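Local coordinates for hemolysin-related protein (Vibrio cholerae serotype O1, PDB 6MLT) that probably helps Vibrio cholerae biofilms adhere, as a secreted, metal-binding matrix protein with a putative carbohydrate-binding beta-prism lectin domain, at residues A103-D108 with I149-I154; E112-S117 with P121-L126; N159-A164 with G174-H179. All coordinates share one frame; numbering follows the deposited sequence.

Interaction 1 of 3, residues A103-D108 with I149-I154; sequences ADLDGD and IALADI. With NA (sodium ion), chain D; NA (sodium ion), chain E.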
ATOM      1  N   ALA A 103       1.323   9.870 -15.727  1.00 16.38           N
ATOM      2  CA  ALA A 103       2.396   8.893 -15.818  1.00 17.12           C
ATOM      3  C   ALA A 103       3.008   9.007 -17.202  1.00 17.18           C
ATOM      4  O   ALA A 103       2.413   9.589 -18.112  1.00 19.05           O
ATOM      5  CB  ALA A 103       1.897   7.461 -15.582  1.00 17.62           C
ATOM      6  N   ASP A 104       4.205   8.443 -17.348  1.00 20.51           N
ATOM      7  CA  ASP A 104       4.832   8.300 -18.660  1.00 23.89           C
ATOM      8  C   ASP A 104       4.212   7.075 -19.319  1.00 24.94           C
ATOM      9  O   ASP A 104       4.622   5.941 -19.066  1.00 25.88           O
ATOM     10  CB  ASP A 104       6.345   8.169 -18.529  1.00 28.37           C
ATOM     11  CG  ASP A 104       7.052   8.063 -19.878  1.00 31.16           C
ATOM     12  OD1 ASP A 104       6.377   8.053 -20.934  1.00 28.15           O
ATOM     13  OD2 ASP A 104       8.298   7.996 -19.873  1.00 31.61           O
ATOM     14  N   LEU A 105       3.204   7.307 -20.157  1.00 25.00           N
ATOM     15  CA  LEU A 105       2.387   6.215 -20.669  1.00 25.09           C
ATOM     16  C   LEU A 105       3.008   5.541 -21.886  1.00 24.43           C
ATOM     17  O   LEU A 105       2.784   4.344 -22.101  1.00 25.50           O
ATOM     18  CB  LEU A 105       0.994   6.738 -21.019  1.00 26.36           C
ATOM     19  CG  LEU A 105       0.170   7.277 -19.844  1.00 24.79           C
ATOM     20  CD1 LEU A 105      -1.123   7.911 -20.341  1.00 27.04           C
ATOM     21  CD2 LEU A 105      -0.125   6.179 -18.854  1.00 25.15           C
ATOM     22  N   ASP A 106       3.774   6.273 -22.690  1.00 25.19           N
ATOM     23  CA  ASP A 106       4.357   5.724 -23.907  1.00 26.55           C
ATOM     24  C   ASP A 106       5.852   5.477 -23.799  1.00 27.45           C
ATOM     25  O   ASP A 106       6.461   5.031 -24.774  1.00 32.01           O
ATOM     26  CB  ASP A 106       4.066   6.644 -25.101  1.00 28.63           C
ATOM     27  CG  ASP A 106       4.667   8.033 -24.950  1.00 29.91           C
ATOM     28  OD1 ASP A 106       5.245   8.348 -23.888  1.00 29.77           O
ATOM     29  OD2 ASP A 106       4.553   8.819 -25.914  1.00 29.89           O
ATOM     30  N   GLY A 107       6.459   5.751 -22.647  1.00 27.36           N
ATOM     31  CA  GLY A 107       7.857   5.424 -22.438  1.00 28.54           C
ATOM     32  C   GLY A 107       8.844   6.331 -23.141  1.00 33.99           C
ATOM     33  O   GLY A 107       9.968   5.904 -23.421  1.00 33.80           O
ATOM     34  N   ASP A 108       8.467   7.577 -23.427  1.00 33.10           N
ATOM     35  CA  ASP A 108       9.376   8.519 -24.069  1.00 30.43           C
ATOM     36  C   ASP A 108      10.124   9.386 -23.062  1.00 30.09           C
ATOM     37  O   ASP A 108      10.852  10.297 -23.469  1.00 33.04           O
ATOM     38  CB  ASP A 108       8.617   9.398 -25.078  1.00 28.61           C
ATOM     39  CG  ASP A 108       7.679  10.400 -24.420  1.00 30.99           C
ATOM     40  OD1 ASP A 108       7.528  10.382 -23.180  1.00 30.45           O
ATOM     41  OD2 ASP A 108       7.091  11.218 -25.164  1.00 32.34           O
ATOM     42  N   ILE A 149      -9.592   8.457 -12.030  1.00 15.52           N
ATOM     43  CA  ILE A 149      -8.836   7.742 -13.046  1.00 17.11           C
ATOM     44  C   ILE A 149      -7.615   7.135 -12.375  1.00 18.26           C
ATOM     45  O   ILE A 149      -6.891   7.829 -11.651  1.00 18.13           O
ATOM     46  CB  ILE A 149      -8.420   8.669 -14.203  1.00 18.88           C
ATOM     47  CG1 ILE A 149      -9.669   9.187 -14.924  1.00 21.82           C
ATOM     48  CG2 ILE A 149      -7.503   7.937 -15.161  1.00 17.81           C
ATOM     49  CD1 ILE A 149      -9.390  10.221 -15.986  1.00 26.08           C
ATOM     50  N   ALA A 150      -7.398   5.842 -12.600  1.00 15.93           N
ATOM     51  CA  ALA A 150      -6.207   5.152 -12.135  1.00 18.56           C
ATOM     52  C   ALA A 150      -5.488   4.552 -13.338  1.00 19.39           C
ATOM     53  O   ALA A 150      -6.115   4.219 -14.351  1.00 20.18           O
ATOM     54  CB  ALA A 150      -6.546   4.064 -11.121  1.00 20.19           C
ATOM     55  N   LEU A 151      -4.171   4.428 -13.224  1.00 14.54           N
ATOM     56  CA  LEU A 151      -3.314   3.983 -14.320  1.00 17.81           C
ATOM     57  C   LEU A 151      -2.531   2.755 -13.885  1.00 20.35           C
ATOM     58  O   LEU A 151      -1.809   2.801 -12.883  1.00 20.79           O
ATOM     59  CB  LEU A 151      -2.353   5.095 -14.733  1.00 18.06           C
ATOM     60  CG  LEU A 151      -3.007   6.447 -15.021  1.00 18.12           C
ATOM     61  CD1 LEU A 151      -1.945   7.513 -15.220  1.00 20.01           C
ATOM     62  CD2 LEU A 151      -3.911   6.354 -16.236  1.00 18.76           C
ATOM     63  N   ALA A 152      -2.646   1.672 -14.652  1.00 19.68           N
ATOM     64  CA  ALA A 152      -1.931   0.444 -14.327  1.00 20.10           C
ATOM     65  C   ALA A 152      -1.847  -0.441 -15.557  1.00 20.29           C
ATOM     66  O   ALA A 152      -2.696  -0.370 -16.451  1.00 19.02           O
ATOM     67  CB  ALA A 152      -2.612  -0.320 -13.185  1.00 22.15           C
ATOM     68  N   ASP A 153      -0.810  -1.279 -15.592  1.00 20.85           N
ATOM     69  CA  ASP A 153      -0.735  -2.373 -16.558  1.00 22.14           C
ATOM     70  C   ASP A 153      -1.412  -3.570 -15.907  1.00 22.29           C
ATOM     71  O   ASP A 153      -0.810  -4.266 -15.084  1.00 22.26           O
ATOM     72  CB  ASP A 153       0.709  -2.681 -16.938  1.00 27.16           C
ATOM     73  CG  ASP A 153       0.825  -3.821 -17.959  1.00 31.19           C
ATOM     74  OD1 ASP A 153      -0.201  -4.448 -18.313  1.00 28.43           O
ATOM     75  OD2 ASP A 153       1.955  -4.081 -18.420  1.00 33.60           O
ATOM     76  N   ILE A 154      -2.672  -3.818 -16.276  1.00 19.95           N
ATOM     77  CA  ILE A 154      -3.481  -4.782 -15.537  1.00 20.10           C
ATOM     78  C   ILE A 154      -3.390  -6.191 -16.097  1.00 21.02           C
ATOM     79  O   ILE A 154      -3.826  -7.137 -15.422  1.00 22.79           O
ATOM     80  CB  ILE A 154      -4.958  -4.342 -15.483  1.00 20.77           C
ATOM     81  CG1 ILE A 154      -5.563  -4.280 -16.895  1.00 25.47           C
ATOM     82  CG2 ILE A 154      -5.072  -3.007 -14.758  1.00 20.39           C
ATOM     83  CD1 ILE A 154      -7.016  -3.848 -16.926  1.00 29.34           C
TER
HETATM   84 NA    NA D1003       5.469   9.892 -22.164  1.00 21.13          NA
HETATM   85 NA    NA E1004      -1.536  -3.749 -20.179  1.00 27.05          NA
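A103 and L151 meet methyl to methyl with no flat group between them: the carboxylates of D104, D106, D108 and D153 are all turned to sodium ions, each giving its OD1 to the metal, and none crosses to the opposite segment. The setting is the FG-GAP-like beta-propeller. A103 ends strand 101-103 and L151 lies in strand 150-152, the first strands of two successive four-stranded antiparallel sheets, consistent with neighbouring blades. Their CA atoms stand 7.7 Å apart and no hydrogen bond passes between the segments, so apolar side chains alone join them here. L151 does the reaching. With CG set beside its backbone N and CD1 extended beyond it (chi2 172°), it puts CD1 3.9 Å from A103 CB. The same methyl meets L105 CD2 at 4.3 Å, a looser touch from the first turn of the metal loop. I589 and V114 also pack against L151, closing a buried apolar patch.

Beyond A103 the chain folds into an Asp-rich loop in which D104 OD1 binds one sodium at 2.4 Å and D106 OD1 at 2.3 Å; D108 OD1, L110 O and E112 complete that site. D104 OD1 also takes a weak bond from G107 N. D153 repeats the D104 arrangement after L151: its CG lies opposite the backbone N (chi1 -180°), and OD1 binds the other sodium at 2.4 Å.

Interaction 2 of 3, residues E112-S117 with P121-L126; sequences EIVSTS and PYINIL. With NA (sodium ion), chain D.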
ATOM      1  N   GLU A 112       2.654  12.177 -19.232  1.00 20.35           N
ATOM      2  CA  GLU A 112       1.345  12.475 -19.803  1.00 19.50           C
ATOM      3  C   GLU A 112       0.322  12.650 -18.684  1.00 19.99           C
ATOM      4  O   GLU A 112       0.439  12.045 -17.618  1.00 20.76           O
ATOM      5  CB  GLU A 112       0.869  11.359 -20.743  1.00 22.92           C
ATOM      6  CG  GLU A 112       1.498  11.384 -22.133  1.00 26.45           C
ATOM      7  CD  GLU A 112       2.866  10.733 -22.183  1.00 30.84           C
ATOM      8  OE1 GLU A 112       3.051   9.681 -21.531  1.00 28.84           O
ATOM      9  OE2 GLU A 112       3.760  11.272 -22.877  1.00 33.88           O
ATOM     10  N   ILE A 113      -0.704  13.459 -18.947  1.00 18.41           N
ATOM     11  CA  ILE A 113      -1.709  13.820 -17.950  1.00 20.52           C
ATOM     12  C   ILE A 113      -3.075  13.407 -18.478  1.00 19.55           C
ATOM     13  O   ILE A 113      -3.506  13.896 -19.527  1.00 19.31           O
ATOM     14  CB  ILE A 113      -1.676  15.324 -17.642  1.00 21.08           C
ATOM     15  CG1 ILE A 113      -0.278  15.721 -17.165  1.00 25.11           C
ATOM     16  CG2 ILE A 113      -2.735  15.685 -16.607  1.00 20.41           C
ATOM     17  CD1 ILE A 113      -0.043  17.207 -17.155  1.00 28.39           C
ATOM     18  N   VAL A 114      -3.768  12.538 -17.740  1.00 17.48           N
ATOM     19  CA  VAL A 114      -5.025  11.941 -18.182  1.00 15.71           C
ATOM     20  C   VAL A 114      -6.171  12.581 -17.412  1.00 16.35           C
ATOM     21  O   VAL A 114      -6.128  12.670 -16.178  1.00 17.95           O
ATOM     22  CB  VAL A 114      -5.031  10.414 -17.978  1.00 17.93           C
ATOM     23  CG1 VAL A 114      -6.244   9.789 -18.661  1.00 18.99           C
ATOM     24  CG2 VAL A 114      -3.749   9.795 -18.491  1.00 18.99           C
ATOM     25  N   SER A 115      -7.201  13.013 -18.134  1.00 14.39           N
ATOM     26  CA  SER A 115      -8.353  13.638 -17.495  1.00 16.39           C
ATOM     27  C   SER A 115      -9.538  13.617 -18.448  1.00 17.72           C
ATOM     28  O   SER A 115      -9.406  13.300 -19.634  1.00 18.76           O
ATOM     29  CB  SER A 115      -8.044  15.079 -17.081  1.00 21.72           C
ATOM     30  OG  SER A 115      -8.097  15.946 -18.199  1.00 22.68           O
ATOM     31  N   THR A 116     -10.701  13.992 -17.918  1.00 17.30           N
ATOM     32  CA  THR A 116     -11.877  14.217 -18.747  1.00 17.15           C
ATOM     33  C   THR A 116     -12.811  15.172 -18.012  1.00 18.45           C
ATOM     34  O   THR A 116     -12.549  15.585 -16.877  1.00 18.45           O
ATOM     35  CB  THR A 116     -12.572  12.895 -19.100  1.00 20.30           C
ATOM     36  OG1 THR A 116     -13.503  13.109 -20.175  1.00 20.32           O
ATOM     37  CG2 THR A 116     -13.305  12.318 -17.894  1.00 21.20           C
ATOM     38  N   SER A 117     -13.902  15.532 -18.686  1.00 15.62           N
ATOM     39  CA  SER A 117     -14.972  16.318 -18.095  1.00 20.32           C
ATOM     40  C   SER A 117     -16.298  15.817 -18.643  1.00 21.57           C
ATOM     41  O   SER A 117     -16.345  15.003 -19.568  1.00 19.78           O
ATOM     42  CB  SER A 117     -14.812  17.811 -18.404  1.00 21.31           C
ATOM     43  OG  SER A 117     -15.369  18.100 -19.676  1.00 19.74           O
ATOM     44  N   PRO A 121     -16.547  14.391 -25.140  1.00 19.52           N
ATOM     45  CA  PRO A 121     -16.728  12.947 -25.341  1.00 19.69           C
ATOM     46  C   PRO A 121     -15.448  12.133 -25.234  1.00 18.12           C
ATOM     47  O   PRO A 121     -15.489  10.921 -25.465  1.00 18.10           O
ATOM     48  CB  PRO A 121     -17.305  12.872 -26.763  1.00 23.96           C
ATOM     49  CG  PRO A 121     -16.810  14.077 -27.450  1.00 26.27           C
ATOM     50  CD  PRO A 121     -16.611  15.142 -26.407  1.00 23.35           C
ATOM     51  N   TYR A 122     -14.329  12.757 -24.867  1.00 17.03           N
ATOM     52  CA  TYR A 122     -13.021  12.116 -24.888  1.00 17.70           C
ATOM     53  C   TYR A 122     -12.369  12.114 -23.514  1.00 18.43           C
ATOM     54  O   TYR A 122     -12.522  13.053 -22.727  1.00 18.09           O
ATOM     55  CB  TYR A 122     -12.071  12.818 -25.881  1.00 17.23           C
ATOM     56  CG  TYR A 122     -12.497  12.567 -27.296  1.00 17.15           C
ATOM     57  CD1 TYR A 122     -12.244  11.348 -27.901  1.00 17.86           C
ATOM     58  CD2 TYR A 122     -13.208  13.524 -28.010  1.00 18.63           C
ATOM     59  CE1 TYR A 122     -12.666  11.091 -29.179  1.00 17.86           C
ATOM     60  CE2 TYR A 122     -13.638  13.274 -29.293  1.00 18.09           C
ATOM     61  CZ  TYR A 122     -13.362  12.052 -29.873  1.00 19.84           C
ATOM     62  OH  TYR A 122     -13.789  11.780 -31.150  1.00 23.61           O
ATOM     63  N   ILE A 123     -11.629  11.041 -23.244  1.00 17.22           N
ATOM     64  CA  ILE A 123     -10.531  11.121 -22.290  1.00 17.85           C
ATOM     65  C   ILE A 123      -9.391  11.872 -22.969  1.00 19.57           C
ATOM     66  O   ILE A 123      -8.913  11.474 -24.038  1.00 18.64           O
ATOM     67  CB  ILE A 123     -10.103   9.726 -21.821  1.00 20.72           C
ATOM     68  CG1 ILE A 123     -11.202   9.115 -20.939  1.00 24.27           C
ATOM     69  CG2 ILE A 123      -8.789   9.786 -21.045  1.00 20.25           C
ATOM     70  CD1 ILE A 123     -11.061   7.638 -20.726  1.00 28.93           C
ATOM     71  N   ASN A 124      -8.974  12.982 -22.369  1.00 17.58           N
ATOM     72  CA  ASN A 124      -7.916  13.816 -22.916  1.00 19.74           C
ATOM     73  C   ASN A 124      -6.588  13.450 -22.277  1.00 18.60           C
ATOM     74  O   ASN A 124      -6.478  13.401 -21.050  1.00 19.12           O
ATOM     75  CB  ASN A 124      -8.220  15.294 -22.683  1.00 22.23           C
ATOM     76  CG  ASN A 124      -9.422  15.749 -23.460  1.00 26.25           C
ATOM     77  OD1 ASN A 124      -9.537  15.474 -24.656  1.00 24.84           O
ATOM     78  ND2 ASN A 124     -10.350  16.413 -22.781  1.00 27.97           N
ATOM     79  N   ILE A 125      -5.580  13.210 -23.107  1.00 17.00           N
ATOM     80  CA  ILE A 125      -4.249  12.893 -22.621  1.00 17.73           C
ATOM     81  C   ILE A 125      -3.315  14.000 -23.094  1.00 17.22           C
ATOM     82  O   ILE A 125      -3.067  14.141 -24.299  1.00 18.86           O
ATOM     83  CB  ILE A 125      -3.787  11.509 -23.094  1.00 20.51           C
ATOM     84  CG1 ILE A 125      -4.825  10.464 -22.653  1.00 21.83           C
ATOM     85  CG2 ILE A 125      -2.400  11.195 -22.534  1.00 20.76           C
ATOM     86  CD1 ILE A 125      -4.524   9.042 -23.075  1.00 26.85           C
ATOM     87  N   LEU A 126      -2.816  14.792 -22.148  1.00 17.44           N
ATOM     88  CA  LEU A 126      -1.939  15.917 -22.445  1.00 19.20           C
ATOM     89  C   LEU A 126      -0.478  15.505 -22.319  1.00 20.07           C
ATOM     90  O   LEU A 126      -0.133  14.612 -21.536  1.00 21.09           O
ATOM     91  CB  LEU A 126      -2.203  17.082 -21.493  1.00 17.81           C
ATOM     92  CG  LEU A 126      -3.654  17.518 -21.285  1.00 20.93           C
ATOM     93  CD1 LEU A 126      -3.699  18.714 -20.343  1.00 20.31           C
ATOM     94  CD2 LEU A 126      -4.310  17.857 -22.601  1.00 23.22           C
TER
HETATM   95 NA    NA D1003       5.469   9.892 -22.164  1.00 21.13          NA
HETATM   96  O   HOH W   1     -10.237  16.693 -19.857  1.00 19.47           O
HETATM   97  O   HOH W   2      -6.017  15.480 -19.481  1.00 27.12           O
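V114 and I123 press together on the tight face of this beta hairpin, V114 CG1 lying 3.5 Å from I123 CG2, closer than ordinary van der Waals contact. Further along the same side of the sheet, I125 CG2 sits 3.7 Å from E112 CB. The strands run antiparallel, 163° between directions. I113 with L126 and S115 with N124 are the hydrogen-bonded pairs, each closed by two N-H to O=C bonds; N124 N to S115 O, at 2.8 Å, is nearly in line with the carbonyl. V114 and I125 form the non-hydrogen-bonded pair between them.

The face with S115 and N124 is still buried, but here the side chains meet through water instead of packing directly. One water spans them, 2.8 Å from S115 OG and accepting from N124 ND2 at 2.9 Å, while N124 OD1 turns to Q135 NE2. At the turn end, T116 OG1, held opposite its backbone N (chi1 -165°), donates to Y122 O at 2.7 Å from above the carbonyl plane, and also meets K138 NZ.

At the opposite end, E112 bends at chi2 so that both carboxylate oxygens bind sodium, with OE1 also taking the L105 N-H. The hairpin thus couples an apolar, backbone-bonded strand pair directly to a metal ligand.

Interaction 3 of 3, residues N159-A164 with G174-H179; sequences NIEILA and GLLFSH. With NA (sodium ion), chain E.
E161 and L176 touch through their aliphatic parts, the two side chains crossing at about a right angle. From CB the E161 chain turns beside its own backbone N (chi1 -76°), and CG lies 3.9 Å from L176 CD1, the extended methyl of a leucine whose CB already points at strand 161-164. A bend at chi2 (72°) then swings the carboxylate off this apolar touch and onto the metal. CD comes within 2.7 Å of the sodium because both oxygens bind it, OE1 and OE2 each at 2.4 Å. OE1 carries a second load, the N-H of I154. N159 O joins the same ion at 2.3 Å, and D153, N155 and D157 supply the remaining ligands.

These are the second and fourth strands of a four-stranded antiparallel propeller sheet. Strand 167-170 lies between them and pairs with both, so they run in roughly the same direction without direct backbone bonds. L176 and F177 both face V168, a classic beta bulge in the outermost strand.

At the far end the link is a water rather than a side-chain touch alone. It donates to A164 O at 2.8 Å and lies in the plane of the H179 ring at its edge, 2.8 Å from NE2, while H179 CE1 stands 3.4 Å from the same carbonyl oxygen. F177 CE2 meets another part of the ring edge. The chemistry splits accordingly: E161 shows the leucine its methylene and keeps both charged oxygens for the cation, whereas between H179 and A164 O one ordered water makes the bridge.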
ATOM      1  N   ASN A 159       1.617  -2.539 -22.085  1.00 33.81           N
ATOM      2  CA  ASN A 159       0.813  -1.351 -22.340  1.00 36.17           C
ATOM      3  C   ASN A 159       0.022  -0.972 -21.092  1.00 30.54           C
ATOM      4  O   ASN A 159      -0.330  -1.828 -20.275  1.00 27.77           O
ATOM      5  CB  ASN A 159      -0.139  -1.590 -23.507  1.00 47.39           C
ATOM      6  CG  ASN A 159       0.585  -2.039 -24.757  1.00 63.97           C
ATOM      7  OD1 ASN A 159       1.537  -1.398 -25.197  1.00 64.42           O
ATOM      8  ND2 ASN A 159       0.154  -3.161 -25.321  1.00 74.57           N
ATOM      9  N   ILE A 160      -0.261   0.325 -20.952  1.00 25.10           N
ATOM     10  CA  ILE A 160      -0.878   0.864 -19.741  1.00 23.58           C
ATOM     11  C   ILE A 160      -2.375   1.001 -19.962  1.00 23.00           C
ATOM     12  O   ILE A 160      -2.818   1.547 -20.983  1.00 21.93           O
ATOM     13  CB  ILE A 160      -0.266   2.217 -19.346  1.00 26.22           C
ATOM     14  CG1 ILE A 160       1.259   2.118 -19.256  1.00 31.36           C
ATOM     15  CG2 ILE A 160      -0.853   2.694 -18.017  1.00 26.07           C
ATOM     16  CD1 ILE A 160       1.766   0.994 -18.370  1.00 35.31           C
ATOM     17  N   GLU A 161      -3.153   0.523 -18.999  1.00 20.29           N
ATOM     18  CA  GLU A 161      -4.599   0.653 -19.015  1.00 19.99           C
ATOM     19  C   GLU A 161      -5.042   1.821 -18.139  1.00 19.31           C
ATOM     20  O   GLU A 161      -4.367   2.203 -17.176  1.00 19.23           O
ATOM     21  CB  GLU A 161      -5.267  -0.642 -18.549  1.00 19.76           C
ATOM     22  CG  GLU A 161      -5.243  -1.752 -19.605  1.00 23.31           C
ATOM     23  CD  GLU A 161      -3.853  -2.351 -19.817  1.00 29.49           C
ATOM     24  OE1 GLU A 161      -3.210  -2.740 -18.815  1.00 27.64           O
ATOM     25  OE2 GLU A 161      -3.402  -2.430 -20.984  1.00 30.53           O
ATOM     26  N   ILE A 162      -6.192   2.380 -18.492  1.00 18.10           N
ATOM     27  CA  ILE A 162      -6.765   3.552 -17.845  1.00 19.48           C
ATOM     28  C   ILE A 162      -8.103   3.124 -17.253  1.00 15.51           C
ATOM     29  O   ILE A 162      -9.011   2.719 -17.991  1.00 17.29           O
ATOM     30  CB  ILE A 162      -6.934   4.705 -18.851  1.00 19.61           C
ATOM     31  CG1 ILE A 162      -5.568   5.130 -19.394  1.00 22.02           C
ATOM     32  CG2 ILE A 162      -7.641   5.890 -18.224  1.00 20.88           C
ATOM     33  CD1 ILE A 162      -5.643   5.999 -20.645  1.00 22.76           C
ATOM     34  N   LEU A 163      -8.215   3.183 -15.928  1.00 14.72           N
ATOM     35  CA  LEU A 163      -9.429   2.788 -15.220  1.00 17.14           C
ATOM     36  C   LEU A 163     -10.225   4.053 -14.916  1.00 19.12           C
ATOM     37  O   LEU A 163      -9.857   4.824 -14.025  1.00 22.41           O
ATOM     38  CB  LEU A 163      -9.091   2.031 -13.936  1.00 19.33           C
ATOM     39  CG  LEU A 163      -7.913   1.058 -13.957  1.00 24.19           C
ATOM     40  CD1 LEU A 163      -7.742   0.426 -12.575  1.00 29.87           C
ATOM     41  CD2 LEU A 163      -8.092  -0.003 -15.000  1.00 22.24           C
ATOM     42  N   ALA A 164     -11.320   4.258 -15.642  1.00 17.48           N
ATOM     43  CA  ALA A 164     -12.104   5.483 -15.549  1.00 17.82           C
ATOM     44  C   ALA A 164     -13.514   5.168 -15.058  1.00 17.61           C
ATOM     45  O   ALA A 164     -13.869   4.017 -14.803  1.00 17.71           O
ATOM     46  CB  ALA A 164     -12.151   6.202 -16.902  1.00 20.54           C
ATOM     47  N   GLY A 174      -7.872   2.183 -26.941  1.00 19.62           N
ATOM     48  CA  GLY A 174      -9.112   2.779 -26.487  1.00 18.59           C
ATOM     49  C   GLY A 174      -9.956   1.861 -25.624  1.00 17.68           C
ATOM     50  O   GLY A 174      -9.433   0.971 -24.952  1.00 19.90           O
ATOM     51  N   LEU A 175     -11.269   2.064 -25.654  1.00 18.58           N
ATOM     52  CA  LEU A 175     -12.182   1.370 -24.749  1.00 17.80           C
ATOM     53  C   LEU A 175     -12.021  -0.144 -24.857  1.00 18.25           C
ATOM     54  O   LEU A 175     -12.068  -0.713 -25.953  1.00 18.22           O
ATOM     55  CB  LEU A 175     -13.625   1.767 -25.070  1.00 18.74           C
ATOM     56  CG  LEU A 175     -14.730   1.138 -24.226  1.00 21.97           C
ATOM     57  CD1 LEU A 175     -14.649   1.625 -22.798  1.00 21.28           C
ATOM     58  CD2 LEU A 175     -16.092   1.450 -24.822  1.00 25.24           C
ATOM     59  N   LEU A 176     -11.838  -0.793 -23.707  1.00 17.20           N
ATOM     60  CA  LEU A 176     -11.755  -2.250 -23.607  1.00 18.73           C
ATOM     61  C   LEU A 176     -13.057  -2.873 -23.120  1.00 20.10           C
ATOM     62  O   LEU A 176     -13.514  -3.869 -23.687  1.00 21.88           O
ATOM     63  CB  LEU A 176     -10.611  -2.655 -22.664  1.00 21.73           C
ATOM     64  CG  LEU A 176      -9.204  -2.278 -23.132  1.00 28.04           C
ATOM     65  CD1 LEU A 176      -8.184  -2.585 -22.044  1.00 28.61           C
ATOM     66  CD2 LEU A 176      -8.845  -3.019 -24.413  1.00 30.83           C
ATOM     67  N   PHE A 177     -13.644  -2.327 -22.055  1.00 18.21           N
ATOM     68  CA  PHE A 177     -14.980  -2.721 -21.639  1.00 20.29           C
ATOM     69  C   PHE A 177     -15.614  -1.577 -20.867  1.00 17.57           C
ATOM     70  O   PHE A 177     -14.920  -0.761 -20.253  1.00 16.21           O
ATOM     71  CB  PHE A 177     -14.985  -4.031 -20.818  1.00 20.00           C
ATOM     72  CG  PHE A 177     -14.447  -3.925 -19.399  1.00 19.28           C
ATOM     73  CD1 PHE A 177     -13.124  -4.240 -19.114  1.00 19.49           C
ATOM     74  CD2 PHE A 177     -15.290  -3.618 -18.340  1.00 21.38           C
ATOM     75  CE1 PHE A 177     -12.640  -4.195 -17.810  1.00 19.60           C
ATOM     76  CE2 PHE A 177     -14.814  -3.573 -17.032  1.00 21.58           C
ATOM     77  CZ  PHE A 177     -13.488  -3.863 -16.766  1.00 20.59           C
ATOM     78  N   SER A 178     -16.944  -1.525 -20.933  1.00 19.12           N
ATOM     79  CA  SER A 178     -17.761  -0.496 -20.309  1.00 17.86           C
ATOM     80  C   SER A 178     -18.346  -0.990 -18.992  1.00 18.42           C
ATOM     81  O   SER A 178     -18.614  -2.185 -18.818  1.00 18.12           O
ATOM     82  CB  SER A 178     -18.918  -0.088 -21.226  1.00 16.94           C
ATOM     83  OG  SER A 178     -18.483   0.336 -22.500  1.00 20.53           O
ATOM     84  N   HIS A 179     -18.578  -0.052 -18.077  1.00 17.98           N
ATOM     85  CA  HIS A 179     -19.372  -0.342 -16.890  1.00 18.26           C
ATOM     86  C   HIS A 179     -20.124   0.914 -16.472  1.00 18.92           C
ATOM     87  O   HIS A 179     -19.800   2.033 -16.890  1.00 17.06           O
ATOM     88  CB  HIS A 179     -18.518  -0.903 -15.728  1.00 17.75           C
ATOM     89  CG  HIS A 179     -17.379  -0.024 -15.300  1.00 20.45           C
ATOM     90  ND1 HIS A 179     -17.562   1.178 -14.649  1.00 20.84           N
ATOM     91  CD2 HIS A 179     -16.039  -0.195 -15.397  1.00 21.55           C
ATOM     92  CE1 HIS A 179     -16.386   1.718 -14.381  1.00 19.79           C
ATOM     93  NE2 HIS A 179     -15.443   0.904 -14.825  1.00 20.52           N
TER
HETATM   94 NA    NA E1004      -1.536  -3.749 -20.179  1.00 27.05          NA
HETATM   95  O   HOH W   3     -12.722   1.511 -14.354  1.00 17.73           O

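The three interactions lie 11 to 13 Å apart, centre to centre, within the propeller. Interaction 2 is nested in the loop that interaction 1 closes; interaction 3 follows both along the chain. Strands 101-103, 112-115 and 122-126 belong to one four-stranded sheet, and 150-152, 161-164 and 174-178 to the next. Interaction 1 bridges the two sheets at their first strands, while the others lie within single sheets. One sodium is shared by interactions 1 and 2, the other by interactions 1 and 3, so each ion ties the loop after a first strand to the second strand. I125, V114 and I123 meet I162 and A164, packing the two sheets face to face.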